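PDB 4XXF: fuculose-1-phosphate aldolase from Glaciozyma antarctica, which belongs to the class II aldolase and adducin N-terminal family of the AraD-like clan, and carries a bound zinc ion. Local coordinates for residues Arg67-Val71 with Ser72-Leu76; Arg92-Leu96 with Ala97-Ile101; Val186-Thr189 with Ile190-Val194; Phe245-Ile248 with Glu249-Gly253. One frame throughout, in Å; residues are numbered along the deposited sequence. Where two conformers were deposited one is given.

Overall arrangement
All four contacts are local, each in one continuous run of chain. Interaction 3 is the core contact. Its centre lies about 6 Å from the chain centre, where strand 182-187 turns into helix 190-213. Interactions 1, 2 and 4 are partly buried, their centres about 16 to 18 Å from it. Interactions 2 and 3 both start helices with a side-chain cap, by an amide and by a hydroxyl. Interaction 1 instead ties a 3-10 turn with a carboxylate. Interaction 4 is regular helix. F245 of interaction 4 packs on D191 and V194 of interaction 3, and I75 of interaction 1 packs on I93 and V94 of interaction 2. Interactions 1, 2 and 4 meet neighbouring subunits.

Interaction 1 (Arg67-Val71 with Ser72-Leu76); sequences RLMTV and SDLIL
D73 reaches back to T70 with its carboxylate. OD2 of D73 accepts from T70 OG1 at 2.7 Å and from T70 N at 3.0 Å. The amide uses the lone pair of OD2 that faces away from OD1. The hydroxyl instead meets OD2 from above the carboxylate plane, 64° out of it. Water 1 adds a third donor to OD2 and donates to L68 O. The two bonds from T70, with the water, probably hold the carboxylate's rotation. OD1 lies near K88, but that ion pair is long and weak. The backbone answers in the other direction, with D73 N bonded to T70 O at 3.0 Å. One residue on, L74 N binds V71 O at 3.3 Å, and water 2 joins V71 O to L74 O. M69 packs against the apolar side of the turn. Its chain bends at chi2 (64°) and chi3 (45°), which turns SD to D73 CB at 4.0 Å and L74 CD2 at 4.1 Å. Helix 15-36 covers this apolar side through V27 and I30. Through L74 the turn leads into strand 75-78. The bond from T70 N to D73 OD2, at the start of a 3-10 turn, resembles one half of a capping box.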
loop_
_atom_site.group_PDB
_atom_site.type_symbol
_atom_site.label_atom_id
_atom_site.label_comp_id
_atom_site.label_asym_id
_atom_site.label_seq_id
_atom_site.Cartn_x
_atom_site.Cartn_y
_atom_site.Cartn_z
ATOM N N ARG A 67 -11.629 7.974 -10.596
ATOM C CA ARG A 67 -11.729 6.551 -10.908
ATOM C C ARG A 67 -12.842 6.230 -11.904
ATOM O O ARG A 67 -12.795 5.195 -12.563
ATOM C CB ARG A 67 -11.942 5.779 -9.589
ATOM C CG ARG A 67 -12.298 4.298 -9.713
ATOM C CD ARG A 67 -11.163 3.515 -10.361
ATOM N NE ARG A 67 -11.435 2.082 -10.419
ATOM C CZ ARG A 67 -12.193 1.505 -11.344
ATOM N NH1 ARG A 67 -12.782 2.230 -12.281
ATOM N NH2 ARG A 67 -12.367 0.189 -11.326
ATOM N N LEU A 68 -13.838 7.105 -12.005
ATOM C CA LEU A 68 -14.983 6.871 -12.879
ATOM C C LEU A 68 -15.021 7.805 -14.084
ATOM O O LEU A 68 -16.000 7.800 -14.828
ATOM C CB LEU A 68 -16.285 7.014 -12.084
ATOM C CG LEU A 68 -16.349 6.116 -10.843
ATOM C CD1 LEU A 68 -17.588 6.447 -10.014
ATOM C CD2 LEU A 68 -16.339 4.624 -11.206
ATOM N N MET A 69 -13.962 8.587 -14.298
ATOM C CA MET A 69 -13.938 9.563 -15.388
ATOM C C MET A 69 -14.129 8.884 -16.737
ATOM O O MET A 69 -13.528 7.847 -17.001
ATOM C CB MET A 69 -12.611 10.324 -15.375
ATOM C CG MET A 69 -12.601 11.609 -16.209
ATOM S SD MET A 69 -13.763 12.868 -15.586
ATOM C CE MET A 69 -13.466 12.819 -13.812
ATOM N N THR A 70 -14.972 9.469 -17.588
ATOM C CA THR A 70 -15.119 9.015 -18.973
ATOM C C THR A 70 -15.048 10.218 -19.895
ATOM O O THR A 70 -15.200 11.357 -19.453
ATOM C CB THR A 70 -16.449 8.266 -19.242
ATOM O OG1 THR A 70 -17.534 9.198 -19.237
ATOM C CG2 THR A 70 -16.696 7.177 -18.201
ATOM N N VAL A 71 -14.818 9.952 -21.174
ATOM C CA VAL A 71 -14.737 11.016 -22.166
ATOM C C VAL A 71 -16.002 11.892 -22.172
ATOM O O VAL A 71 -15.909 13.120 -22.261
ATOM C CB VAL A 71 -14.463 10.425 -23.574
ATOM C CG1 VAL A 71 -14.713 11.458 -24.674
ATOM C CG2 VAL A 71 -13.042 9.890 -23.636
ATOM N N SER A 72 -17.168 11.269 -22.000
ATOM C CA SER A 72 -18.447 11.984 -22.006
ATOM C C SER A 72 -18.623 12.936 -20.827
ATOM O O SER A 72 -19.470 13.831 -20.868
ATOM C CB SER A 72 -19.603 10.983 -22.020
ATOM O OG SER A 72 -19.667 10.319 -23.271
ATOM N N ASP A 73 -17.834 12.747 -19.771
ATOM C CA ASP A 73 -17.942 13.601 -18.593
ATOM C C ASP A 73 -17.201 14.922 -18.714
ATOM O O ASP A 73 -17.530 15.886 -18.015
ATOM C CB ASP A 73 -17.397 12.871 -17.367
ATOM C CG ASP A 73 -18.217 11.662 -16.996
ATOM O OD1 ASP A 73 -19.432 11.819 -16.749
ATOM O OD2 ASP A 73 -17.642 10.551 -16.947
ATOM N N LEU A 74 -16.171 14.967 -19.559
ATOM C CA LEU A 74 -15.340 16.165 -19.649
ATOM C C LEU A 74 -16.142 17.375 -20.088
ATOM O O LEU A 74 -16.998 17.277 -20.977
ATOM C CB LEU A 74 -14.196 15.974 -20.634
ATOM C CG LEU A 74 -13.185 14.884 -20.316
ATOM C CD1 LEU A 74 -12.075 14.974 -21.353
ATOM C CD2 LEU A 74 -12.631 15.030 -18.884
ATOM N N ILE A 75 -15.825 18.527 -19.508
ATOM C CA ILE A 75 -16.497 19.768 -19.869
ATOM C C ILE A 75 -15.527 20.735 -20.522
ATOM O O ILE A 75 -14.315 20.667 -20.300
ATOM C CB ILE A 75 -17.148 20.447 -18.643
ATOM C CG1 ILE A 75 -16.161 20.552 -17.476
ATOM C CG2 ILE A 75 -18.414 19.693 -18.224
ATOM C CD1 ILE A 75 -16.625 21.469 -16.355
ATOM N N LEU A 76 -16.077 21.631 -21.326
ATOM C CA LEU A 76 -15.315 22.659 -22.009
ATOM C C LEU A 76 -15.556 23.989 -21.317
ATOM O O LEU A 76 -16.701 24.361 -21.069
ATOM C CB LEU A 76 -15.728 22.735 -23.475
ATOM C CG LEU A 76 -14.996 23.732 -24.369
ATOM C CD1 LEU A 76 -13.530 23.359 -24.533
ATOM C CD2 LEU A 76 -15.686 23.798 -25.727
HETATM O O HOH W 1 -18.558 8.527 -15.121
HETATM O O HOH W 2 -17.129 15.457 -23.066
#

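Interaction 2 (Arg92-Leu96 with Ala97-Ile101); sequences RIVNL and AGFMI
N95 caps the first turn of helix 96-108 by turning its amide oxygen to G98 N. With CG anti to its own backbone N (chi1 165°), OD1 swings forward over the helix start. The capping bond from G98 N to N95 OD1 is straight, at 166°, but long and weak at 3.4 Å. The amide nitrogen ND2 of N95 lies 4.0 Å from CA of G98, a residue with no side chain. The backbone grip is firmer. F99 N binds N95 O at 2.9 Å, and M100 N binds L96 O at the same length, nearly in line with that carbonyl. The tight side of the contact is at F99. V94 CG2 sits 3.8 Å from F99 CB and meets the ring obliquely. F99 is buried against T47, F57 and V77 of three strands of the sheet, while V94 packs on V59 and I75. The other side is more open to solvent. L96 and A97 are exposed, and L96 lies alongside the bent chain of M100, both pointing the same way, with CD1 3.9 Å from M100 CG. G98 lies about 6 Å from the zinc ion, which H117, H119 and H181 bind. The short backbone bonds and the buried F99 suggest that the helix start relies mainly on these, with the long N95 bond a weaker addition.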
loop_
_atom_site.group_PDB
_atom_site.type_symbol
_atom_site.label_atom_id
_atom_site.label_comp_id
_atom_site.label_asym_id
_atom_site.label_seq_id
_atom_site.Cartn_x
_atom_site.Cartn_y
_atom_site.Cartn_z
ATOM N N ARG A 92 -22.472 19.823 -15.165
ATOM C CA ARG A 92 -21.767 20.738 -16.049
ATOM C C ARG A 92 -21.265 21.898 -15.208
ATOM O O ARG A 92 -21.698 23.043 -15.350
ATOM C CB ARG A 92 -22.678 21.184 -17.191
ATOM C CG ARG A 92 -22.899 20.044 -18.169
ATOM C CD ARG A 92 -23.998 20.291 -19.174
ATOM N NE ARG A 92 -24.040 19.161 -20.097
ATOM C CZ ARG A 92 -25.138 18.678 -20.658
ATOM N NH1 ARG A 92 -26.318 19.230 -20.408
ATOM N NH2 ARG A 92 -25.052 17.638 -21.478
ATOM N N ILE A 93 -20.334 21.553 -14.319
ATOM C CA ILE A 93 -19.809 22.486 -13.333
ATOM C C ILE A 93 -18.309 22.329 -13.186
ATOM O O ILE A 93 -17.773 21.224 -13.249
ATOM C CB ILE A 93 -20.473 22.299 -11.946
ATOM C CG1 ILE A 93 -20.394 20.836 -11.498
ATOM C CG2 ILE A 93 -21.912 22.775 -11.972
ATOM C CD1 ILE A 93 -20.786 20.629 -10.044
ATOM N N VAL A 94 -17.627 23.452 -13.004
ATOM C CA VAL A 94 -16.187 23.464 -12.819
ATOM C C VAL A 94 -15.870 24.006 -11.428
ATOM O O VAL A 94 -16.583 24.863 -10.908
ATOM C CB VAL A 94 -15.475 24.313 -13.916
ATOM C CG1 VAL A 94 -15.783 25.807 -13.758
ATOM C CG2 VAL A 94 -13.972 24.067 -13.912
ATOM N N ASN A 95 -14.827 23.470 -10.804
ATOM C CA ASN A 95 -14.273 24.078 -9.603
ATOM C C ASN A 95 -13.552 25.364 -10.030
ATOM O O ASN A 95 -12.468 25.304 -10.606
ATOM C CB ASN A 95 -13.346 23.077 -8.904
ATOM C CG ASN A 95 -12.448 23.708 -7.846
ATOM O OD1 ASN A 95 -12.652 24.840 -7.409
ATOM N ND2 ASN A 95 -11.443 22.952 -7.421
ATOM N N LEU A 96 -14.158 26.522 -9.772
ATOM C CA LEU A 96 -13.686 27.764 -10.393
ATOM C C LEU A 96 -12.318 28.205 -9.888
ATOM O O LEU A 96 -11.428 28.491 -10.687
ATOM C CB LEU A 96 -14.697 28.903 -10.191
ATOM C CG LEU A 96 -14.352 30.208 -10.925
ATOM C CD1 LEU A 96 -14.337 30.002 -12.438
ATOM C CD2 LEU A 96 -15.305 31.340 -10.552
ATOM N N ALA A 97 -12.151 28.266 -8.571
ATOM C CA ALA A 97 -10.904 28.756 -7.993
ATOM C C ALA A 97 -9.732 27.930 -8.501
ATOM O O ALA A 97 -8.713 28.471 -8.937
ATOM C CB ALA A 97 -10.966 28.721 -6.473
ATOM N N GLY A 98 -9.906 26.615 -8.473
ATOM C CA GLY A 98 -8.908 25.697 -8.982
ATOM C C GLY A 98 -8.642 25.869 -10.461
ATOM O O GLY A 98 -7.488 25.890 -10.895
ATOM N N PHE A 99 -9.706 26.022 -11.239
ATOM C CA PHE A 99 -9.536 26.185 -12.668
ATOM C C PHE A 99 -8.785 27.474 -13.020
ATOM O O PHE A 99 -7.971 27.476 -13.944
ATOM C CB PHE A 99 -10.876 26.169 -13.409
ATOM C CG PHE A 99 -10.736 26.518 -14.864
ATOM C CD1 PHE A 99 -10.251 25.582 -15.765
ATOM C CD2 PHE A 99 -11.017 27.800 -15.321
ATOM C CE1 PHE A 99 -10.074 25.904 -17.101
ATOM C CE2 PHE A 99 -10.848 28.130 -16.655
ATOM C CZ PHE A 99 -10.377 27.177 -17.548
ATOM N N MET A 100 -9.052 28.561 -12.302
ATOM C CA MET A 100 -8.433 29.839 -12.637
ATOM C C MET A 100 -6.935 29.858 -12.329
ATOM O O MET A 100 -6.208 30.653 -12.912
ATOM C CB MET A 100 -9.152 30.986 -11.925
ATOM C CG MET A 100 -10.586 31.193 -12.419
ATOM S SD MET A 100 -10.734 31.419 -14.216
ATOM C CE MET A 100 -9.921 33.000 -14.441
ATOM N N ILE A 101 -6.462 28.977 -11.449
ATOM C CA ILE A 101 -5.015 28.772 -11.338
ATOM C C ILE A 101 -4.463 28.266 -12.673
ATOM O O ILE A 101 -3.457 28.773 -13.190
ATOM C CB ILE A 101 -4.657 27.791 -10.209
ATOM C CG1 ILE A 101 -4.978 28.435 -8.859
ATOM C CG2 ILE A 101 -3.183 27.422 -10.279
ATOM C CD1 ILE A 101 -4.799 27.507 -7.670
#

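Interaction 3 (Val186-Thr189 with Ile190-Val194); sequences VGTT and IDSAV
T189 and S192 face each other with both hydroxyls in the crowded position, between backbone N and carbonyl carbon (chi1 59° and 66°). These torsions turn each oxygen toward the other residue's amide and make a capping box at the start of helix 190-213. T189 is the N-cap. Its OG1 accepts from S192 N at 3.0 Å, with an N-H...O angle of 163°. The return bond, from T189 N to S192 OG, is weak at 3.5 Å. S192 OG has a further partner in E234, whose OE1 also takes T188 N. One carboxylate oxygen thus ties the loop before the helix to the box. The first regular helical bond runs from A193 N to T189 O at 3.2 Å and is nearly straight. D191, just before S192, forms a salt bridge with R25 of helix 15-36. Helix 190-213 doubles back beside the end of strand 182-187. G187, which has no side chain, lets S192 and A193 come close to the strand backbone. I190 packs on L22 and A29 of helix 15-36 and on A114 of strand 114-118. A193 also touches C116 of strand 114-118. S192 OG comes to 3.4 Å from G187 CA, and A193 CB to 3.6 Å from G187 N.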
loop_
_atom_site.group_PDB
_atom_site.type_symbol
_atom_site.label_atom_id
_atom_site.label_comp_id
_atom_site.label_asym_id
_atom_site.label_seq_id
_atom_site.Cartn_x
_atom_site.Cartn_y
_atom_site.Cartn_z
ATOM N N VAL A 186 3.205 21.111 -15.294
ATOM C CA VAL A 186 2.741 21.572 -16.598
ATOM C C VAL A 186 3.487 20.831 -17.693
ATOM O O VAL A 186 4.568 20.287 -17.458
ATOM C CB VAL A 186 2.937 23.101 -16.777
ATOM C CG1 VAL A 186 2.282 23.861 -15.632
ATOM C CG2 VAL A 186 4.425 23.443 -16.884
ATOM N N GLY A 187 2.899 20.785 -18.879
ATOM C CA GLY A 187 3.542 20.132 -20.001
ATOM C C GLY A 187 3.128 20.679 -21.345
ATOM O O GLY A 187 2.053 21.261 -21.501
ATOM N N THR A 188 3.987 20.460 -22.332
ATOM C CA THR A 188 3.624 20.735 -23.715
ATOM C C THR A 188 2.683 19.656 -24.234
ATOM O O THR A 188 2.065 19.832 -25.283
ATOM C CB THR A 188 4.855 20.829 -24.630
ATOM O OG1 THR A 188 5.550 19.574 -24.645
ATOM C CG2 THR A 188 5.789 21.947 -24.163
ATOM N N THR A 189 2.596 18.547 -23.500
ATOM C CA THR A 189 1.619 17.493 -23.761
ATOM C C THR A 189 1.012 17.065 -22.447
ATOM O O THR A 189 1.600 17.285 -21.389
ATOM C CB THR A 189 2.218 16.242 -24.445
ATOM O OG1 THR A 189 3.257 15.692 -23.618
ATOM C CG2 THR A 189 2.756 16.572 -25.830
ATOM N N ILE A 190 -0.174 16.469 -22.508
ATOM C CA ILE A 190 -0.762 15.823 -21.341
ATOM C C ILE A 190 0.219 14.802 -20.773
ATOM O O ILE A 190 0.439 14.733 -19.566
ATOM C CB ILE A 190 -2.070 15.115 -21.708
ATOM C CG1 ILE A 190 -3.128 16.123 -22.150
ATOM C CG2 ILE A 190 -2.575 14.251 -20.554
ATOM C CD1 ILE A 190 -4.224 15.486 -22.985
ATOM N N ASP A 191 0.837 14.039 -21.669
ATOM C CA ASP A 191 1.724 12.958 -21.251
ATOM C C ASP A 191 2.890 13.466 -20.415
ATOM O O ASP A 191 3.180 12.924 -19.354
ATOM C CB ASP A 191 2.258 12.226 -22.478
ATOM C CG ASP A 191 1.155 11.663 -23.357
ATOM O OD1 ASP A 191 1.192 10.451 -23.653
ATOM O OD2 ASP A 191 0.246 12.425 -23.758
ATOM N N SER A 192 3.562 14.519 -20.881
ATOM C CA SER A 192 4.705 14.993 -20.119
ATOM C C SER A 192 4.268 15.597 -18.787
ATOM O O SER A 192 4.928 15.371 -17.781
ATOM C CB SER A 192 5.544 15.992 -20.925
ATOM O OG SER A 192 4.844 17.195 -21.189
ATOM N N ALA A 193 3.162 16.336 -18.751
ATOM C CA ALA A 193 2.674 16.864 -17.477
ATOM C C ALA A 193 2.414 15.737 -16.471
ATOM O O ALA A 193 2.716 15.870 -15.281
ATOM C CB ALA A 193 1.411 17.677 -17.683
ATOM N N VAL A 194 1.863 14.630 -16.954
ATOM C CA VAL A 194 1.599 13.464 -16.126
ATOM C C VAL A 194 2.898 12.819 -15.645
ATOM O O VAL A 194 3.014 12.495 -14.458
ATOM C CB VAL A 194 0.738 12.449 -16.891
ATOM C CG1 VAL A 194 0.688 11.108 -16.171
ATOM C CG2 VAL A 194 -0.676 12.975 -17.045
#

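Interaction 4 (Phe245-Ile248 with Glu249-Gly253); sequences FQVI and EHLQG
One stretch of helix 234-256, near the C-terminal end of the chain, holds this contact between V247 and L251 and their neighbours. Four successive i to i+4 backbone bonds define it: E249 N to F245 O, H250 N to Q246 O and, shorter at 2.9 Å each, L251 N to V247 O and Q252 N to I248 O. On one face V247 and L251 lie side by side and point the same way. V247 CG1 is anti to its backbone N (chi1 171°), which sets it along the helix, 3.7 Å from L251 CD1. I248 CD1 passes Q252 OE1 at 4.1 Å, and that oxygen is hydrogen-bonded to R31. E249 extends from the helix, and water 3 links its OE2, at 2.8 Å, to F245 O by a weaker second bond. I248 packs on R31, I32 and N35 of helix 15-36. F245 touches helix 190-213 and makes a cation-pi contact with R25. V247, H250 and L251 pack on A65, L68 and R67 of the third subunit, in its loop between strands 56-59 and 75-78. Q246 OE1 accepts from A65 N and NE2 donates to G63 O of that subunit. The helix thus lies between helices of its own chain and that loop.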
loop_
_atom_site.group_PDB
_atom_site.type_symbol
_atom_site.label_atom_id
_atom_site.label_comp_id
_atom_site.label_asym_id
_atom_site.label_seq_id
_atom_site.Cartn_x
_atom_site.Cartn_y
_atom_site.Cartn_z
ATOM N N PHE A 245 0.292 5.117 -19.409
ATOM C CA PHE A 245 -0.829 5.144 -20.339
ATOM C C PHE A 245 -1.100 3.780 -20.956
ATOM O O PHE A 245 -2.258 3.410 -21.142
ATOM C CB PHE A 245 -0.585 6.196 -21.435
ATOM C CG PHE A 245 -0.774 7.614 -20.950
ATOM C CD1 PHE A 245 -2.042 8.180 -20.949
ATOM C CD2 PHE A 245 0.292 8.360 -20.448
ATOM C CE1 PHE A 245 -2.246 9.484 -20.496
ATOM C CE2 PHE A 245 0.094 9.670 -19.990
ATOM C CZ PHE A 245 -1.188 10.224 -20.004
ATOM N N GLN A 246 -0.053 3.017 -21.254
ATOM C CA GLN A 246 -0.263 1.663 -21.754
ATOM C C GLN A 246 -1.065 0.840 -20.757
ATOM O O GLN A 246 -2.030 0.172 -21.120
ATOM C CB GLN A 246 1.062 0.958 -22.016
ATOM C CG GLN A 246 1.934 1.552 -23.106
ATOM C CD GLN A 246 3.386 1.158 -22.910
ATOM O OE1 GLN A 246 3.684 0.105 -22.344
ATOM N NE2 GLN A 246 4.303 1.997 -23.374
ATOM N N VAL A 247 -0.667 0.908 -19.491
ATOM C CA VAL A 247 -1.299 0.086 -18.468
ATOM C C VAL A 247 -2.733 0.528 -18.201
ATOM O O VAL A 247 -3.629 -0.316 -18.114
ATOM C CB VAL A 247 -0.475 0.093 -17.153
ATOM C CG1 VAL A 247 -1.258 -0.579 -16.008
ATOM C CG2 VAL A 247 0.849 -0.640 -17.371
ATOM N N ILE A 248 -2.979 1.827 -18.085
ATOM C CA ILE A 248 -4.332 2.232 -17.730
ATOM C C ILE A 248 -5.322 1.908 -18.866
ATOM O O ILE A 248 -6.492 1.592 -18.606
ATOM C CB ILE A 248 -4.404 3.738 -17.342
ATOM C CG1 ILE A 248 -5.644 4.016 -16.476
ATOM C CG2 ILE A 248 -4.371 4.639 -18.562
ATOM C CD1 ILE A 248 -5.629 3.332 -15.101
ATOM N N GLU A 249 -4.859 1.968 -20.112
ATOM C CA GLU A 249 -5.710 1.588 -21.233
ATOM C C GLU A 249 -6.057 0.106 -21.166
ATOM O O GLU A 249 -7.216 -0.280 -21.369
ATOM C CB GLU A 249 -5.025 1.928 -22.554
ATOM C CG GLU A 249 -5.881 1.668 -23.792
ATOM C CD GLU A 249 -5.220 2.181 -25.058
ATOM O OE1 GLU A 249 -4.959 1.362 -25.961
ATOM O OE2 GLU A 249 -4.965 3.407 -25.154
ATOM N N HIS A 250 -5.060 -0.722 -20.853
ATOM C CA HIS A 250 -5.286 -2.157 -20.698
ATOM C C HIS A 250 -6.287 -2.439 -19.577
ATOM O O HIS A 250 -7.198 -3.247 -19.744
ATOM C CB HIS A 250 -3.958 -2.860 -20.428
ATOM C CG HIS A 250 -4.091 -4.323 -20.157
ATOM N ND1 HIS A 250 -4.412 -5.239 -21.134
ATOM C CD2 HIS A 250 -3.938 -5.029 -19.012
ATOM C CE1 HIS A 250 -4.449 -6.449 -20.602
ATOM N NE2 HIS A 250 -4.171 -6.349 -19.315
ATOM N N LEU A 251 -6.148 -1.759 -18.445
ATOM C CA LEU A 251 -6.986 -2.051 -17.279
ATOM C C LEU A 251 -8.408 -1.521 -17.397
ATOM O O LEU A 251 -9.363 -2.185 -17.006
ATOM C CB LEU A 251 -6.355 -1.479 -16.007
ATOM C CG LEU A 251 -5.002 -2.058 -15.601
ATOM C CD1 LEU A 251 -4.464 -1.303 -14.390
ATOM C CD2 LEU A 251 -5.084 -3.551 -15.325
ATOM N N GLN A 252 -8.540 -0.295 -17.895
ATOM C CA GLN A 252 -9.806 0.427 -17.765
ATOM C C GLN A 252 -10.264 1.135 -19.032
ATOM O O GLN A 252 -11.288 1.825 -19.015
ATOM C CB GLN A 252 -9.716 1.440 -16.613
ATOM C CG GLN A 252 -9.723 0.744 -15.255
ATOM C CD GLN A 252 -9.424 1.667 -14.086
ATOM O OE1 GLN A 252 -9.634 2.885 -14.160
ATOM N NE2 GLN A 252 -8.932 1.094 -12.992
ATOM N N GLY A 253 -9.530 0.961 -20.129
ATOM C CA GLY A 253 -9.872 1.631 -21.375
ATOM C C GLY A 253 -11.301 1.421 -21.839
ATOM O O GLY A 253 -11.952 2.365 -22.282
HETATM O O HOH W 3 -2.462 4.186 -24.067
#